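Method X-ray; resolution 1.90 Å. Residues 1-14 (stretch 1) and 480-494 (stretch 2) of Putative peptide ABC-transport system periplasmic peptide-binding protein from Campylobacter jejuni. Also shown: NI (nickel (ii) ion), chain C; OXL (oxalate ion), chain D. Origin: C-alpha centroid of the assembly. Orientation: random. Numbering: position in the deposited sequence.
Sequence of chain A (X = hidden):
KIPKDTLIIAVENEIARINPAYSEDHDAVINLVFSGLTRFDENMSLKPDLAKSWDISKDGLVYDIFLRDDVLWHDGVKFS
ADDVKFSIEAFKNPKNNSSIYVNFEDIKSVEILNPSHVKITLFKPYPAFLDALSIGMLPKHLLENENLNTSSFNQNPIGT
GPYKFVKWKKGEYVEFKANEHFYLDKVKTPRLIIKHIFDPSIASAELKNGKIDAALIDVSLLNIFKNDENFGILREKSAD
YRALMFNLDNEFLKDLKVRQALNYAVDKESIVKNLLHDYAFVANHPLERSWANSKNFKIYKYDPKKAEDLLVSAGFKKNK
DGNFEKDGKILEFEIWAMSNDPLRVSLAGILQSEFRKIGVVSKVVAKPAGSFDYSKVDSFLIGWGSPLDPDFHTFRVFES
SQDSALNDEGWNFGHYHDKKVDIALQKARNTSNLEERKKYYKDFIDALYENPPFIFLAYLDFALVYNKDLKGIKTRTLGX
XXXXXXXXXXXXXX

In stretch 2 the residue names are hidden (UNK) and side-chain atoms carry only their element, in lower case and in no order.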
# COMPACT_ATOMS: atom_id res chain seq x y z
N LYS A 1 10.63 28.28 -15.68
CA LYS A 1 11.24 27.33 -14.75
C LYS A 1 10.58 27.42 -13.38
O LYS A 1 10.14 28.49 -12.99
CB LYS A 1 12.74 27.58 -14.61
CG LYS A 1 13.45 26.43 -13.92
CD LYS A 1 14.82 26.81 -13.42
CE LYS A 1 15.58 25.56 -12.96
NZ LYS A 1 16.96 25.87 -12.49
N ILE A 2 10.53 26.30 -12.65
CA ILE A 2 9.90 26.26 -11.32
C ILE A 2 10.71 27.12 -10.33
O ILE A 2 11.93 26.95 -10.22
CB ILE A 2 9.82 24.82 -10.79
CG1 ILE A 2 8.95 23.97 -11.72
CG2 ILE A 2 9.24 24.81 -9.34
CD1 ILE A 2 9.00 22.45 -11.50
N PRO A 3 10.05 28.07 -9.65
CA PRO A 3 10.77 28.96 -8.72
C PRO A 3 11.49 28.14 -7.64
O PRO A 3 11.09 27.01 -7.33
CB PRO A 3 9.67 29.82 -8.09
CG PRO A 3 8.44 29.60 -8.88
CD PRO A 3 8.66 28.52 -9.90
N LYS A 4 12.52 28.74 -7.07
CA LYS A 4 13.34 28.08 -6.07
C LYS A 4 12.54 27.81 -4.78
O LYS A 4 12.88 26.92 -4.00
CB LYS A 4 14.58 28.96 -5.83
CG LYS A 4 15.71 28.37 -5.00
CD LYS A 4 16.73 29.45 -4.62
CE LYS A 4 17.48 29.16 -3.32
NZ LYS A 4 18.73 28.38 -3.64
N ASP A 5 11.44 28.53 -4.58
CA ASP A 5 10.67 28.41 -3.34
C ASP A 5 9.48 27.48 -3.48
O ASP A 5 8.67 27.33 -2.56
CB ASP A 5 10.22 29.80 -2.86
CG ASP A 5 9.06 30.37 -3.68
OD1 ASP A 5 8.76 29.89 -4.79
OD2 ASP A 5 8.47 31.37 -3.23
N THR A 6 9.40 26.81 -4.64
CA THR A 6 8.29 25.93 -4.95
C THR A 6 8.82 24.53 -5.29
O THR A 6 9.77 24.42 -6.06
CB THR A 6 7.48 26.46 -6.17
OG1 THR A 6 6.95 27.76 -5.89
CG2 THR A 6 6.35 25.51 -6.54
N LEU A 7 8.21 23.49 -4.69
CA LEU A 7 8.49 22.09 -5.04
C LEU A 7 7.30 21.54 -5.81
O LEU A 7 6.19 21.65 -5.36
CB LEU A 7 8.72 21.23 -3.80
CG LEU A 7 10.14 21.21 -3.22
CD1 LEU A 7 10.25 20.27 -2.02
CD2 LEU A 7 11.19 20.91 -4.29
N ILE A 8 7.51 20.93 -6.97
CA ILE A 8 6.39 20.30 -7.65
C ILE A 8 6.70 18.84 -7.81
O ILE A 8 7.66 18.48 -8.48
CB ILE A 8 6.10 20.92 -9.01
CG1 ILE A 8 5.99 22.43 -8.89
CG2 ILE A 8 4.86 20.27 -9.63
CD1 ILE A 8 5.46 23.11 -10.08
N ILE A 9 5.90 17.99 -7.17
CA ILE A 9 6.17 16.55 -7.19
C ILE A 9 5.01 15.78 -7.80
O ILE A 9 3.87 15.93 -7.38
CB ILE A 9 6.41 16.00 -5.78
CG1 ILE A 9 7.48 16.79 -5.04
CG2 ILE A 9 6.71 14.50 -5.81
CD1 ILE A 9 7.69 16.27 -3.64
N ALA A 10 5.34 14.93 -8.76
CA ALA A 10 4.35 14.04 -9.34
C ALA A 10 4.09 12.86 -8.42
O ALA A 10 5.03 12.24 -7.89
CB ALA A 10 4.83 13.52 -10.73
N VAL A 11 2.82 12.50 -8.30
CA VAL A 11 2.43 11.31 -7.54
C VAL A 11 1.39 10.51 -8.33
O VAL A 11 0.44 11.09 -8.86
CB VAL A 11 1.89 11.69 -6.16
CG1 VAL A 11 1.30 10.45 -5.48
CG2 VAL A 11 3.03 12.26 -5.31
N GLU A 12 1.58 9.20 -8.42
CA GLU A 12 0.67 8.35 -9.26
C GLU A 12 -0.83 8.41 -8.85
O GLU A 12 -1.71 8.61 -9.71
CB GLU A 12 1.15 6.92 -9.25
CG GLU A 12 0.32 5.97 -10.15
CD GLU A 12 0.68 4.55 -9.93
OE1 GLU A 12 1.57 4.33 -9.09
OE2 GLU A 12 0.09 3.65 -10.58
N ASN A 13 -1.09 8.28 -7.54
CA ASN A 13 -2.44 8.17 -7.00
C ASN A 13 -2.83 9.42 -6.22
O ASN A 13 -1.96 10.09 -5.67
CB ASN A 13 -2.53 6.95 -6.08
CG ASN A 13 -2.18 5.68 -6.81
OD1 ASN A 13 -2.98 5.20 -7.61
ND2 ASN A 13 -1.00 5.13 -6.54
N GLU A 14 -4.11 9.73 -6.22
CA GLU A 14 -4.65 10.80 -5.44
C GLU A 14 -5.68 10.18 -4.48
O GLU A 14 -5.87 8.96 -4.45
CB GLU A 14 -5.29 11.86 -6.34
CG GLU A 14 -6.34 11.33 -7.29
CD GLU A 14 -6.98 12.42 -8.13
OE1 GLU A 14 -6.68 13.61 -7.89
OE2 GLU A 14 -7.81 12.07 -9.01
N UNK A 480 3.85 0.14 -1.09
CA UNK A 480 3.08 -0.04 -2.31
C UNK A 480 2.94 1.30 -3.06
O UNK A 480 2.67 2.35 -2.45
c UNK A 480 0.80 -0.85 -3.04
c UNK A 480 0.14 -1.54 -5.03
n UNK A 480 1.17 -1.51 -4.20
c UNK A 480 1.74 -0.65 -1.91
c UNK A 480 -0.49 -0.49 -3.20
n UNK A 480 -0.89 -0.95 -4.45
N UNK A 481 3.22 1.25 -4.37
CA UNK A 481 3.32 2.39 -5.29
C UNK A 481 4.45 3.33 -4.94
O UNK A 481 4.46 4.44 -5.43
n UNK A 481 -1.05 1.41 -6.28
c UNK A 481 -0.48 1.58 -7.47
c UNK A 481 -0.25 1.97 -5.31
c UNK A 481 0.84 2.49 -5.94
n UNK A 481 0.66 2.24 -7.30
c UNK A 481 2.03 3.23 -5.39
N UNK A 482 5.41 2.88 -4.12
CA UNK A 482 6.51 3.71 -3.71
C UNK A 482 6.09 4.75 -2.67
O UNK A 482 6.91 5.63 -2.29
N UNK A 483 4.84 4.66 -2.21
CA UNK A 483 4.36 5.61 -1.17
C UNK A 483 5.35 5.67 -0.05
O UNK A 483 5.90 4.64 0.41
c UNK A 483 1.86 5.62 -1.76
c UNK A 483 2.58 5.96 0.63
c UNK A 483 2.94 5.25 -0.66
N UNK A 484 5.66 6.90 0.36
CA UNK A 484 6.65 7.08 1.37
C UNK A 484 7.85 7.78 0.80
O UNK A 484 8.71 8.17 1.55
N UNK A 485 7.92 7.94 -0.52
CA UNK A 485 9.15 8.52 -1.05
C UNK A 485 9.27 10.02 -0.72
O UNK A 485 10.36 10.60 -0.81
c UNK A 485 6.29 9.57 -4.53
c UNK A 485 9.28 8.24 -2.57
c UNK A 485 8.95 10.28 -4.04
c UNK A 485 8.17 11.08 -4.88
c UNK A 485 8.42 9.11 -3.45
c UNK A 485 6.85 10.74 -5.13
c UNK A 485 7.09 8.77 -3.71
N UNK A 486 8.17 10.60 -0.27
CA UNK A 486 8.08 12.00 0.15
C UNK A 486 8.05 12.17 1.67
O UNK A 486 7.67 13.24 2.17
c UNK A 486 6.93 12.81 -1.91
c UNK A 486 6.81 12.65 -0.44
o UNK A 486 5.67 11.80 -0.15
N UNK A 487 8.49 11.14 2.40
CA UNK A 487 8.30 11.08 3.86
C UNK A 487 9.04 12.23 4.55
O UNK A 487 8.60 12.66 5.61
c UNK A 487 10.28 9.64 4.44
c UNK A 487 11.20 9.96 5.50
c UNK A 487 12.19 10.62 7.61
c UNK A 487 13.47 10.38 7.10
n UNK A 487 12.41 9.30 3.71
c UNK A 487 13.66 9.95 5.81
c UNK A 487 12.51 9.74 5.01
c UNK A 487 8.78 9.75 4.46
c UNK A 487 11.06 9.24 3.35
c UNK A 487 11.04 10.41 6.82
N UNK A 488 10.15 12.72 3.97
CA UNK A 488 10.87 13.84 4.62
C UNK A 488 10.87 15.08 3.74
O UNK A 488 11.82 15.89 3.75
o UNK A 488 13.11 13.02 2.79
c UNK A 488 13.31 13.56 3.88
n UNK A 488 14.40 14.28 4.14
c UNK A 488 12.31 13.45 5.02
N UNK A 489 9.79 15.24 2.98
CA UNK A 489 9.72 16.34 2.02
C UNK A 489 9.92 17.72 2.69
O UNK A 489 10.45 18.63 2.06
c UNK A 489 8.38 16.33 1.25
c UNK A 489 8.42 17.37 0.13
c UNK A 489 7.22 16.58 2.21
N UNK A 490 9.57 17.86 3.97
CA UNK A 490 9.77 19.13 4.63
C UNK A 490 11.25 19.49 4.84
O UNK A 490 11.56 20.56 5.36
c UNK A 490 9.32 18.00 6.95
o UNK A 490 10.10 14.81 9.52
c UNK A 490 9.03 19.17 6.01
c UNK A 490 8.51 16.86 6.95
c UNK A 490 10.40 18.03 7.82
c UNK A 490 10.67 16.98 8.69
c UNK A 490 8.76 15.80 7.81
c UNK A 490 9.84 15.87 8.67
N UNK A 491 12.15 18.57 4.52
CA UNK A 491 13.58 18.87 4.59
C UNK A 491 14.14 19.14 3.19
O UNK A 491 15.31 19.48 3.05
c UNK A 491 14.69 16.30 7.31
o UNK A 491 14.91 16.39 8.54
o UNK A 491 15.14 15.35 6.64
c UNK A 491 14.35 17.71 5.24
c UNK A 491 13.84 17.35 6.62
N UNK A 492 13.30 18.99 2.16
CA UNK A 492 13.79 19.17 0.78
C UNK A 492 13.88 20.65 0.44
O UNK A 492 13.05 21.43 0.91
c UNK A 492 12.10 14.84 -0.59
c UNK A 492 11.56 13.74 -1.28
n UNK A 492 12.71 14.90 0.63
c UNK A 492 12.89 18.49 -0.25
c UNK A 492 11.01 13.98 -2.51
c UNK A 492 12.07 16.15 -1.11
c UNK A 492 12.69 17.01 -0.14
c UNK A 492 13.07 16.21 0.89
c UNK A 492 10.97 15.27 -3.07
c UNK A 492 11.50 16.36 -2.38
N UNK A 493 14.88 21.04 -0.36
CA UNK A 493 14.99 22.42 -0.80
C UNK A 493 15.83 22.58 -2.07
O UNK A 493 16.53 21.66 -2.50
o UNK A 493 16.97 22.94 0.50
c UNK A 493 15.62 23.30 0.29
N UNK A 494 15.72 23.76 -2.67
CA UNK A 494 16.52 24.10 -3.84
C UNK A 494 17.50 25.19 -3.48
O UNK A 494 17.26 25.94 -2.52
OXT UNK A 494 18.55 25.28 -4.13
c UNK A 494 12.82 23.11 -7.03
c UNK A 494 14.73 23.44 -5.48
c UNK A 494 13.52 24.07 -6.13
c UNK A 494 15.63 24.55 -4.98
n UNK A 494 11.79 23.86 -7.80
NI NI C . -2.47 -0.01 -5.43
C1 OXL D . -3.00 -2.34 -6.90
C2 OXL D . -3.98 -2.22 -5.74
O1 OXL D . -2.92 -3.37 -7.69
O2 OXL D . -5.06 -2.83 -5.87
O3 OXL D . -2.27 -1.34 -7.08
O4 OXL D . -3.80 -1.42 -4.75
O HOH W 1 13.83 24.40 -9.80
O HOH W 2 13.69 25.25 -1.41
O HOH W 3 3.96 5.47 -8.23
O HOH W 4 -3.90 0.93 -6.42

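Position 480 carries one carbon and a five-membered ring of three carbons and two nitrogens. A ring nitrogen lies 2.1 Å from NI. This is His480, binding through NE2.

Position 481 has the same atom set. One ring nitrogen is 2.2 Å from NI, and the other is 2.9 Å from Glu12 OE1. This is His481. Its ND1 donates a hydrogen bond to Glu12 OE1, which leaves NE2 for the metal. Asn13 ND2 sits over one ring face, 3.3 Å from His481 CG.

Position 482 has no side-chain atoms and a positive phi of 74°, which favours glycine. It is Gly482.

Position 483 has three carbons, branched at the first, and makes no close contact with stretch 1. It is Val483.

Position 484 again has no side chain. At phi 113° and psi -10°, a CB would jam against the preceding carbonyl O. It is Gly484.

Position 485 shows one carbon and a six-carbon ring without a hydroxyl. A ring carbon lies 3.8 Å from Ile9 CG2 and 4.1 Å from Val11 CG2. Ala10 O meets the ring edge. This is Phe485.

Position 486 has a carbon bearing one oxygen and one carbon. The outer carbon is 3.9 Å from Ile9 CD1. It is Thr486.

Position 487 has one carbon, then fused rings of eight carbons and one nitrogen, out of reach of stretch 1. It is Trp487.

Position 488 has two carbons, the second bearing oxygen and nitrogen. It is Asn488.

Position 489 has three carbons, branched at the first. One branch carbon is 4.0 Å from both Leu7 CD1 and Ile9 CD1. It is Val489.

Position 490 has one carbon, then a six-carbon ring bearing an oxygen. Its CA-to-CB bond points away from stretch 1. It is Tyr490.

Position 491 has three carbons, the third carrying two oxygens. It is Glu491, whose OE1 accepts a hydrogen bond from Asn488 ND2.

Position 492 has one carbon, then fused five- and six-membered rings holding eight carbons and one nitrogen. CB is 3.6 Å from Leu7 CD1, and a ring carbon 3.5 Å from Ile9 CD1. It is Trp492. Its NE1 donates to Asn488 OD1.

Position 493 has one carbon and one oxygen. It is Ser493.

Position 494 has four carbons in a row ending in nitrogen, plus a terminal carboxylate. The nitrogen lies 2.7 Å from Thr6 O and 3.3 Å from Pro3 O. This is Lys494. Its NZ donates to both, weakly to Pro3 O.

Lys4 NZ forms a salt bridge with Lys494 OXT at 3.1 Å, while Lys494 reaches back to the backbone of stretch 1. Leu7 packs against Val489 and Trp492; Ile9 packs against the same two and also meets Phe485 and Thr486. At the far end, Glu12 holds a nickel-binding histidine.

Stretch 2 480-494: HHGVGFTWNVYEWSK
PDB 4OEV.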